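PDB 4E3X: delta-1-pyrroline-5-carboxylate dehydrogenase, mitochondrial from Mus musculus, which catalyses the NAD+-dependent oxidation of L-glutamate gamma-semialdehyde to L-glutamate, the second step of proline degradation in mitochondria. Local coordinates for residues F169-L180 with P532-R540; R139-T147 with A158-I167. All coordinates share one frame; numbering follows the deposited sequence.

In the fold
Contacts 1 and 2 follow one another along helix 155-180. Its 158-167 part packs on helix 140-151 in contact 2, and its 169-180 part meets the segment 532-540, between strands 523-524 and 542-550, in contact 1. The two lie about 20 Å apart, centre to centre, and share no touch beyond adjoining in sequence. Both come near the active site. In contact 2, Glu-165 touches a bound proline, and the side chain of Asp-161 lies about 7 Å from that of Asn-211, the probable transition-state stabiliser. In contact 1, the side chain of Phe-169 is about 6 Å from a bound proline, and that of Pro-532 about 6 Å from that of the proton acceptor Glu-314.

Contact 1 of 2, residues F169-L180 with P532-R540; sequences FFRFNAKFAVEL and PGGPHYILR
The backbones are nearest at Phe-176 and Pro-535, 5.6 Å between CA atoms, where the loop 532-536 and the 3-10 turn 537-540 run against helix 169-180. The Phe-176 ring lies over Pro-535. The CA of Pro-535 sits 3.6 Å from the ring centroid, almost on the normal, in a CH-pi contact. On the opposite face the ring has the carbonyl O of Phe-172, one helical turn back, offset toward the rim. CB of Pro-535 adds an apolar touch at CE1 of Phe-176.

Ile-538 reaches the helix with its CD1. With chi1 at 52°, its CG1 stands between backbone N and carbonyl carbon, and CD1 comes 3.5 Å from Ala-177 N. The same methyl packs on Phe-176 CB and Ala-177 CB. At the end of the segment, Leu-180 CD1 and CD2 both lie 3.9 Å from Leu-539 CD2. At the other end Phe-169 turns its ring edge to Gly-533, with CE1 3.8 Å from the backbone N.

Polar links run through two waters, both within hydrogen-bonding distance of Asn-173 OD1 and Gly-534 O. Asn-173 OD1 lies 2.8 Å from the O of the water that accepts from Gly-533 N. The other accepts from Ile-538 N. Leu-180 and Leu-539 also face the second subunit, where Leu-539 meets Leu-539 of that chain. This is packing of a long helix against the segment before strand 542-550 in an aldehyde dehydrogenase fold, set between the active site and the dimer interface.

Contact 2 of 2, residues R139-T147 with A158-I167; sequences RRAEVLAKT and AEIDAAAELI
The Arg-140 guanidinium carries the CB of Ala-163 over one face, offset toward the rim, while the Glu-159 carboxylate meets its edge. The two groups pair side-on, with their planes 35° apart. NE of Arg-140 donates to Glu-159 OE1 at 2.9 Å, nearly straight and in the guanidinium plane, using the syn lone pair of that oxygen. NH1 of Arg-140 donates to Glu-159 OE2 at 2.7 Å, from a more tilted position. Arg-140 reaches there because its chain runs extended from CG to NE. Glu-159 is bent at chi2 (75°), which turns its carboxylate to the arginine. Both ends have second partners: NH2 of Arg-140 with Glu-35 and Ser-136, and OE2 of Glu-159 with the backbone N of Leu-38. With an alanine in place of Arg-140 both bonds to Glu-159 go, and this buried carboxylate would probably be left without its charged mate.

Leu-144 is a knob in a hole formed by Ala-158, Glu-159, Ala-162 and Ala-163. Its CD1 comes 3.6 Å from Ala-163 CB, and its CD2 lies 3.5 Å from Glu-159 OE1. Val-143 CG2 packs 4.0 Å from Ala-162 CB. At the far end Thr-147 OG1 approaches Ala-162 CB to 3.4 Å and bonds back to Val-143 O. The axes of 140-147 and 158-167 come within 8.7 Å, at 132° between their N-to-C directions; the facing alanines probably help. The contact is a helix pair with one knob-into-hole, Leu-144, in the aldehyde dehydrogenase fold, on a helix with a pi-type turn at 159-165 whose Glu-165 lines a proline pocket.

Contact 1 of 2, residues F169-L180 with P532-R540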
loop_
_atom_site.group_PDB
_atom_site.type_symbol
_atom_site.label_atom_id
_atom_site.label_comp_id
_atom_site.label_asym_id
_atom_site.label_seq_id
_atom_site.Cartn_x
_atom_site.Cartn_y
_atom_site.Cartn_z
ATOM N N PHE B 169 -3.137 0.926 20.413
ATOM C CA PHE B 169 -3.439 1.332 19.037
ATOM C C PHE B 169 -3.734 2.829 19.004
ATOM O O PHE B 169 -3.201 3.560 18.169
ATOM C CB PHE B 169 -4.677 0.614 18.485
ATOM C CG PHE B 169 -4.410 -0.759 17.924
ATOM C CD1 PHE B 169 -3.352 -0.997 17.060
ATOM C CD2 PHE B 169 -5.264 -1.810 18.234
ATOM C CE1 PHE B 169 -3.139 -2.275 16.533
ATOM C CE2 PHE B 169 -5.065 -3.083 17.706
ATOM C CZ PHE B 169 -3.998 -3.316 16.860
ATOM N N PHE B 170 -4.603 3.288 19.902
ATOM C CA PHE B 170 -5.001 4.690 19.891
ATOM C C PHE B 170 -3.814 5.617 20.166
ATOM O O PHE B 170 -3.636 6.621 19.469
ATOM C CB PHE B 170 -6.133 4.942 20.890
ATOM C CG PHE B 170 -7.479 4.449 20.435
ATOM C CD1 PHE B 170 -7.651 3.834 19.200
ATOM C CD2 PHE B 170 -8.583 4.605 21.258
ATOM C CE1 PHE B 170 -8.905 3.393 18.794
ATOM C CE2 PHE B 170 -9.836 4.170 20.855
ATOM C CZ PHE B 170 -9.996 3.558 19.623
ATOM N N ARG B 171 -2.985 5.281 21.151
ATOM C CA ARG B 171 -1.852 6.151 21.496
ATOM C C ARG B 171 -0.725 6.098 20.468
ATOM O O ARG B 171 -0.221 7.139 20.037
ATOM C CB ARG B 171 -1.299 5.859 22.892
ATOM C CG ARG B 171 -2.274 6.114 24.018
ATOM C CD ARG B 171 -1.526 6.494 25.292
ATOM N NE ARG B 171 -2.396 6.545 26.471
ATOM C CZ ARG B 171 -2.431 5.605 27.417
ATOM N NH1 ARG B 171 -1.654 4.528 27.327
ATOM N NH2 ARG B 171 -3.259 5.732 28.446
ATOM N N PHE B 172 -0.319 4.894 20.081
ATOM C CA PHE B 172 0.769 4.750 19.120
ATOM C C PHE B 172 0.396 5.257 17.729
ATOM O O PHE B 172 1.203 5.927 17.086
ATOM C CB PHE B 172 1.277 3.312 19.065
ATOM C CG PHE B 172 2.218 2.968 20.186
ATOM C CD1 PHE B 172 3.595 3.093 20.027
ATOM C CD2 PHE B 172 1.729 2.543 21.411
ATOM C CE1 PHE B 172 4.467 2.787 21.072
ATOM C CE2 PHE B 172 2.597 2.240 22.454
ATOM C CZ PHE B 172 3.963 2.351 22.278
ATOM N N ASN B 173 -0.810 4.961 17.251
ATOM C CA ASN B 173 -1.211 5.505 15.954
ATOM C C ASN B 173 -1.275 7.036 15.988
ATOM O O ASN B 173 -0.901 7.694 15.025
ATOM C CB ASN B 173 -2.525 4.914 15.457
ATOM C CG ASN B 173 -2.348 3.538 14.866
ATOM O OD1 ASN B 173 -1.326 3.252 14.233
ATOM N ND2 ASN B 173 -3.345 2.676 15.056
ATOM N N ALA B 174 -1.727 7.610 17.106
ATOM C CA ALA B 174 -1.689 9.065 17.252
ATOM C C ALA B 174 -0.256 9.590 17.135
ATOM O O ALA B 174 -0.003 10.567 16.430
ATOM C CB ALA B 174 -2.304 9.491 18.569
ATOM N N LYS B 175 0.686 8.945 17.824
ATOM C CA LYS B 175 2.089 9.329 17.700
ATOM C C LYS B 175 2.577 9.213 16.260
ATOM O O LYS B 175 3.169 10.152 15.728
ATOM C CB LYS B 175 2.973 8.476 18.616
ATOM C CG LYS B 175 4.470 8.709 18.427
ATOM C CD LYS B 175 5.301 7.666 19.161
ATOM C CE LYS B 175 6.796 7.893 18.949
ATOM N NZ LYS B 175 7.253 9.170 19.571
ATOM N N PHE B 176 2.313 8.072 15.626
ATOM C CA PHE B 176 2.781 7.845 14.265
ATOM C C PHE B 176 2.214 8.901 13.313
ATOM O O PHE B 176 2.921 9.413 12.444
ATOM C CB PHE B 176 2.387 6.445 13.784
ATOM C CG PHE B 176 3.004 5.315 14.575
ATOM C CD1 PHE B 176 4.270 5.432 15.125
ATOM C CD2 PHE B 176 2.306 4.129 14.763
ATOM C CE1 PHE B 176 4.830 4.376 15.844
ATOM C CE2 PHE B 176 2.852 3.077 15.472
ATOM C CZ PHE B 176 4.109 3.206 16.026
ATOM N N ALA B 177 0.944 9.242 13.497
ATOM C CA ALA B 177 0.279 10.211 12.623
ATOM C C ALA B 177 0.771 11.647 12.825
ATOM O O ALA B 177 1.029 12.365 11.855
ATOM C CB ALA B 177 -1.220 10.136 12.795
ATOM N N VAL B 178 0.899 12.068 14.079
ATOM C CA VAL B 178 1.396 13.408 14.357
ATOM C C VAL B 178 2.820 13.566 13.818
ATOM O O VAL B 178 3.165 14.590 13.212
ATOM C CB VAL B 178 1.327 13.721 15.871
ATOM C CG1 VAL B 178 2.213 14.912 16.234
ATOM C CG2 VAL B 178 -0.123 13.950 16.297
ATOM N N GLU B 179 3.637 12.532 13.994
ATOM C CA GLU B 179 5.031 12.614 13.589
ATOM C C GLU B 179 5.205 12.441 12.080
ATOM O O GLU B 179 6.164 12.957 11.518
ATOM C CB GLU B 179 5.886 11.650 14.418
ATOM C CG GLU B 179 5.871 12.055 15.898
ATOM C CD GLU B 179 6.710 11.183 16.814
ATOM O OE1 GLU B 179 7.325 10.201 16.347
ATOM O OE2 GLU B 179 6.740 11.486 18.025
ATOM N N LEU B 180 4.258 11.770 11.419
ATOM C CA LEU B 180 4.310 11.609 9.964
ATOM C C LEU B 180 4.318 12.961 9.259
ATOM O O LEU B 180 4.936 13.124 8.209
ATOM C CB LEU B 180 3.124 10.776 9.464
ATOM C CG LEU B 180 2.960 10.626 7.945
ATOM C CD1 LEU B 180 4.163 9.913 7.316
ATOM C CD2 LEU B 180 1.655 9.900 7.609
ATOM N N PRO B 532 -0.509 -3.449 11.166
ATOM C CA PRO B 532 -1.067 -2.667 12.275
ATOM C C PRO B 532 -0.242 -2.920 13.535
ATOM O O PRO B 532 0.195 -4.051 13.780
ATOM C CB PRO B 532 -2.491 -3.225 12.419
ATOM C CG PRO B 532 -2.421 -4.603 11.819
ATOM C CD PRO B 532 -1.469 -4.450 10.665
ATOM N N GLY B 533 -0.027 -1.870 14.315
ATOM C CA GLY B 533 0.855 -1.954 15.460
ATOM C C GLY B 533 2.232 -1.386 15.172
ATOM O O GLY B 533 3.032 -1.171 16.088
ATOM N N GLY B 534 2.524 -1.157 13.892
ATOM C CA GLY B 534 3.758 -0.506 13.492
ATOM C C GLY B 534 3.527 0.867 12.889
ATOM O O GLY B 534 2.386 1.293 12.706
ATOM N N PRO B 535 4.617 1.558 12.549
ATOM C CA PRO B 535 4.588 2.965 12.147
ATOM C C PRO B 535 4.109 3.203 10.714
ATOM O O PRO B 535 3.880 4.348 10.337
ATOM C CB PRO B 535 6.056 3.384 12.296
ATOM C CG PRO B 535 6.817 2.122 12.021
ATOM C CD PRO B 535 5.993 1.031 12.637
ATOM N N HIS B 536 3.956 2.147 9.926
ATOM C CA HIS B 536 3.637 2.314 8.510
ATOM C C HIS B 536 2.178 2.049 8.160
ATOM O O HIS B 536 1.718 2.406 7.075
ATOM C CB HIS B 536 4.538 1.412 7.669
ATOM C CG HIS B 536 5.994 1.645 7.903
ATOM N ND1 HIS B 536 6.848 0.647 8.315
ATOM C CD2 HIS B 536 6.744 2.765 7.792
ATOM C CE1 HIS B 536 8.064 1.143 8.451
ATOM N NE2 HIS B 536 8.029 2.427 8.140
ATOM N N TYR B 537 1.457 1.404 9.071
ATOM C CA TYR B 537 0.059 1.047 8.832
ATOM C C TYR B 537 -0.791 2.237 8.392
ATOM O O TYR B 537 -1.593 2.117 7.460
ATOM C CB TYR B 537 -0.510 0.448 10.107
ATOM C CG TYR B 537 -1.945 -0.016 10.041
ATOM C CD1 TYR B 537 -2.310 -1.095 9.243
ATOM C CD2 TYR B 537 -2.924 0.590 10.818
ATOM C CE1 TYR B 537 -3.615 -1.549 9.209
ATOM C CE2 TYR B 537 -4.237 0.147 10.790
ATOM C CZ TYR B 537 -4.575 -0.929 9.990
ATOM O OH TYR B 537 -5.877 -1.384 9.972
ATOM N N ILE B 538 -0.610 3.381 9.045
ATOM C CA ILE B 538 -1.426 4.556 8.750
ATOM C C ILE B 538 -1.238 5.055 7.319
ATOM O O ILE B 538 -2.116 5.730 6.779
ATOM C CB ILE B 538 -1.181 5.723 9.733
ATOM C CG1 ILE B 538 0.315 6.031 9.836
ATOM C CG2 ILE B 538 -1.804 5.425 11.095
ATOM C CD1 ILE B 538 0.612 7.320 10.562
ATOM N N LEU B 539 -0.118 4.695 6.694
ATOM C CA LEU B 539 0.152 5.126 5.322
ATOM C C LEU B 539 -0.842 4.554 4.313
ATOM O O LEU B 539 -1.025 5.116 3.231
ATOM C CB LEU B 539 1.586 4.798 4.907
ATOM C CG LEU B 539 2.634 5.627 5.643
ATOM C CD1 LEU B 539 4.015 5.036 5.461
ATOM C CD2 LEU B 539 2.586 7.063 5.146
ATOM N N ARG B 540 -1.474 3.430 4.643
ATOM C CA ARG B 540 -2.497 2.905 3.742
ATOM C C ARG B 540 -3.730 3.809 3.686
ATOM O O ARG B 540 -4.523 3.725 2.742
ATOM C CB ARG B 540 -2.928 1.496 4.150
ATOM C CG ARG B 540 -1.846 0.415 4.000
ATOM C CD ARG B 540 -1.248 0.323 2.572
ATOM N NE ARG B 540 -2.176 -0.229 1.573
ATOM C CZ ARG B 540 -2.346 0.253 0.339
ATOM N NH1 ARG B 540 -1.685 1.331 -0.062
ATOM N NH2 ARG B 540 -3.199 -0.333 -0.496
HETATM O O HOH W 1 0.657 3.264 11.842
HETATM O O HOH W 2 -0.181 0.798 13.730
#

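Contact 2 of 2, residues R139-T147 with A158-I167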
loop_
_atom_site.group_PDB
_atom_site.type_symbol
_atom_site.label_atom_id
_atom_site.label_comp_id
_atom_site.label_asym_id
_atom_site.label_seq_id
_atom_site.Cartn_x
_atom_site.Cartn_y
_atom_site.Cartn_z
ATOM N N ARG B 139 -13.179 3.879 32.261
ATOM C CA ARG B 139 -13.964 2.967 31.427
ATOM C C ARG B 139 -13.335 1.586 31.288
ATOM O O ARG B 139 -13.870 0.734 30.578
ATOM C CB ARG B 139 -14.231 3.576 30.041
ATOM C CG ARG B 139 -14.903 4.941 30.090
ATOM C CD ARG B 139 -16.337 4.859 30.613
ATOM N NE ARG B 139 -17.322 4.753 29.537
ATOM C CZ ARG B 139 -17.830 5.798 28.889
ATOM N NH1 ARG B 139 -18.722 5.614 27.923
ATOM N NH2 ARG B 139 -17.446 7.032 29.197
ATOM N N ARG B 140 -12.209 1.364 31.959
ATOM C CA ARG B 140 -11.498 0.094 31.814
ATOM C C ARG B 140 -12.367 -1.086 32.227
ATOM O O ARG B 140 -12.482 -2.070 31.499
ATOM C CB ARG B 140 -10.195 0.085 32.627
ATOM C CG ARG B 140 -9.166 -0.917 32.089
ATOM C CD ARG B 140 -8.049 -1.170 33.099
ATOM N NE ARG B 140 -6.867 -1.798 32.510
ATOM C CZ ARG B 140 -5.818 -1.119 32.054
ATOM N NH1 ARG B 140 -4.774 -1.764 31.549
ATOM N NH2 ARG B 140 -5.819 0.211 32.094
ATOM N N ALA B 141 -12.972 -0.998 33.405
ATOM C CA ALA B 141 -13.729 -2.127 33.925
ATOM C C ALA B 141 -14.912 -2.450 33.010
ATOM O O ALA B 141 -15.207 -3.620 32.754
ATOM C CB ALA B 141 -14.183 -1.863 35.365
ATOM N N GLU B 142 -15.573 -1.414 32.501
ATOM C CA GLU B 142 -16.685 -1.597 31.574
ATOM C C GLU B 142 -16.288 -2.367 30.317
ATOM O O GLU B 142 -16.942 -3.347 29.947
ATOM C CB GLU B 142 -17.262 -0.236 31.174
ATOM C CG GLU B 142 -18.363 -0.339 30.125
ATOM C CD GLU B 142 -18.678 0.981 29.442
ATOM O OE1 GLU B 142 -18.288 2.046 29.966
ATOM O OE2 GLU B 142 -19.330 0.947 28.378
ATOM N N VAL B 143 -15.237 -1.920 29.637
ATOM C CA VAL B 143 -14.871 -2.582 28.381
ATOM C C VAL B 143 -14.340 -3.996 28.618
ATOM O O VAL B 143 -14.572 -4.894 27.809
ATOM C CB VAL B 143 -13.924 -1.740 27.480
ATOM C CG1 VAL B 143 -14.591 -0.410 27.120
ATOM C CG2 VAL B 143 -12.565 -1.529 28.129
ATOM N N LEU B 144 -13.635 -4.191 29.729
ATOM C CA LEU B 144 -13.202 -5.536 30.087
ATOM C C LEU B 144 -14.406 -6.450 30.317
ATOM O O LEU B 144 -14.473 -7.552 29.772
ATOM C CB LEU B 144 -12.309 -5.504 31.329
ATOM C CG LEU B 144 -10.799 -5.410 31.094
ATOM C CD1 LEU B 144 -10.419 -4.297 30.145
ATOM C CD2 LEU B 144 -10.096 -5.241 32.430
ATOM N N ALA B 145 -15.347 -5.993 31.138
ATOM C CA ALA B 145 -16.493 -6.811 31.508
ATOM C C ALA B 145 -17.330 -7.162 30.285
ATOM O O ALA B 145 -17.808 -8.296 30.153
ATOM C CB ALA B 145 -17.344 -6.100 32.557
ATOM N N LYS B 146 -17.494 -6.195 29.384
ATOM C CA LYS B 146 -18.306 -6.423 28.197
ATOM C C LYS B 146 -17.635 -7.414 27.247
ATOM O O LYS B 146 -18.309 -8.176 26.566
ATOM C CB LYS B 146 -18.614 -5.099 27.496
ATOM C CG LYS B 146 -19.595 -4.258 28.298
ATOM C CD LYS B 146 -19.907 -2.913 27.660
ATOM C CE LYS B 146 -20.976 -2.199 28.463
ATOM N NZ LYS B 146 -21.296 -0.853 27.910
ATOM N N THR B 147 -16.309 -7.399 27.215
ATOM C CA THR B 147 -15.555 -8.345 26.406
ATOM C C THR B 147 -15.599 -9.747 27.043
ATOM O O THR B 147 -15.730 -10.763 26.353
ATOM C CB THR B 147 -14.107 -7.844 26.217
ATOM O OG1 THR B 147 -14.131 -6.566 25.557
ATOM C CG2 THR B 147 -13.289 -8.810 25.381
ATOM N N ALA B 158 -9.185 -10.388 28.392
ATOM C CA ALA B 158 -9.888 -9.132 28.165
ATOM C C ALA B 158 -8.942 -7.953 28.394
ATOM O O ALA B 158 -8.931 -6.991 27.626
ATOM C CB ALA B 158 -11.086 -9.038 29.071
ATOM N N GLU B 159 -8.140 -8.044 29.450
ATOM C CA GLU B 159 -7.207 -6.983 29.818
ATOM C C GLU B 159 -6.190 -6.677 28.726
ATOM O O GLU B 159 -5.947 -5.512 28.414
ATOM C CB GLU B 159 -6.493 -7.327 31.130
ATOM C CG GLU B 159 -5.230 -6.526 31.406
ATOM C CD GLU B 159 -5.485 -5.092 31.857
ATOM O OE1 GLU B 159 -6.654 -4.646 31.881
ATOM O OE2 GLU B 159 -4.497 -4.411 32.196
ATOM N N ILE B 160 -5.596 -7.710 28.141
ATOM C CA ILE B 160 -4.598 -7.474 27.104
ATOM C C ILE B 160 -5.200 -6.970 25.798
ATOM O O ILE B 160 -4.485 -6.407 24.975
ATOM C CB ILE B 160 -3.699 -8.702 26.835
ATOM C CG1 ILE B 160 -4.484 -9.842 26.184
ATOM C CG2 ILE B 160 -3.002 -9.145 28.117
ATOM C CD1 ILE B 160 -3.631 -11.068 25.881
ATOM N N ASP B 161 -6.511 -7.153 25.639
ATOM C CA ASP B 161 -7.230 -6.815 24.415
ATOM C C ASP B 161 -7.969 -5.476 24.537
ATOM O O ASP B 161 -7.529 -4.459 23.988
ATOM C CB ASP B 161 -8.206 -7.963 24.088
ATOM C CG ASP B 161 -9.211 -7.620 22.989
ATOM O OD1 ASP B 161 -8.972 -6.667 22.221
ATOM O OD2 ASP B 161 -10.248 -8.322 22.897
ATOM N N ALA B 162 -9.101 -5.482 25.243
ATOM C CA ALA B 162 -9.988 -4.316 25.294
ATOM C C ALA B 162 -9.357 -3.130 25.996
ATOM O O ALA B 162 -9.709 -1.981 25.729
ATOM C CB ALA B 162 -11.305 -4.677 25.957
ATOM N N ALA B 163 -8.443 -3.406 26.917
ATOM C CA ALA B 163 -7.683 -2.332 27.523
ATOM C C ALA B 163 -6.362 -2.145 26.779
ATOM O O ALA B 163 -6.263 -1.286 25.917
ATOM C CB ALA B 163 -7.461 -2.583 29.010
ATOM N N ALA B 164 -5.363 -2.968 27.079
ATOM C CA ALA B 164 -4.003 -2.682 26.633
ATOM C C ALA B 164 -3.838 -2.505 25.127
ATOM O O ALA B 164 -3.330 -1.485 24.691
ATOM C CB ALA B 164 -3.035 -3.723 27.142
ATOM N N GLU B 165 -4.269 -3.475 24.327
ATOM C CA GLU B 165 -4.038 -3.368 22.892
ATOM C C GLU B 165 -4.796 -2.200 22.270
ATOM O O GLU B 165 -4.249 -1.479 21.443
ATOM C CB GLU B 165 -4.385 -4.667 22.168
ATOM C CG GLU B 165 -3.900 -4.664 20.730
ATOM C CD GLU B 165 -4.022 -6.016 20.069
ATOM O OE1 GLU B 165 -4.983 -6.748 20.384
ATOM O OE2 GLU B 165 -3.152 -6.354 19.237
ATOM N N LEU B 166 -6.054 -2.023 22.664
ATOM C CA LEU B 166 -6.872 -0.946 22.113
ATOM C C LEU B 166 -6.297 0.424 22.478
ATOM O O LEU B 166 -6.145 1.308 21.631
ATOM C CB LEU B 166 -8.308 -1.076 22.620
ATOM C CG LEU B 166 -9.244 0.030 22.134
ATOM C CD1 LEU B 166 -9.198 0.149 20.619
ATOM C CD2 LEU B 166 -10.659 -0.259 22.605
ATOM N N ILE B 167 -5.963 0.581 23.751
ATOM C CA ILE B 167 -5.327 1.798 24.224
ATOM C C ILE B 167 -4.022 2.062 23.462
ATOM O O ILE B 167 -3.767 3.185 23.009
ATOM C CB ILE B 167 -5.056 1.709 25.739
ATOM C CG1 ILE B 167 -6.372 1.791 26.526
ATOM C CG2 ILE B 167 -4.103 2.799 26.198
ATOM C CD1 ILE B 167 -6.231 1.298 27.964
#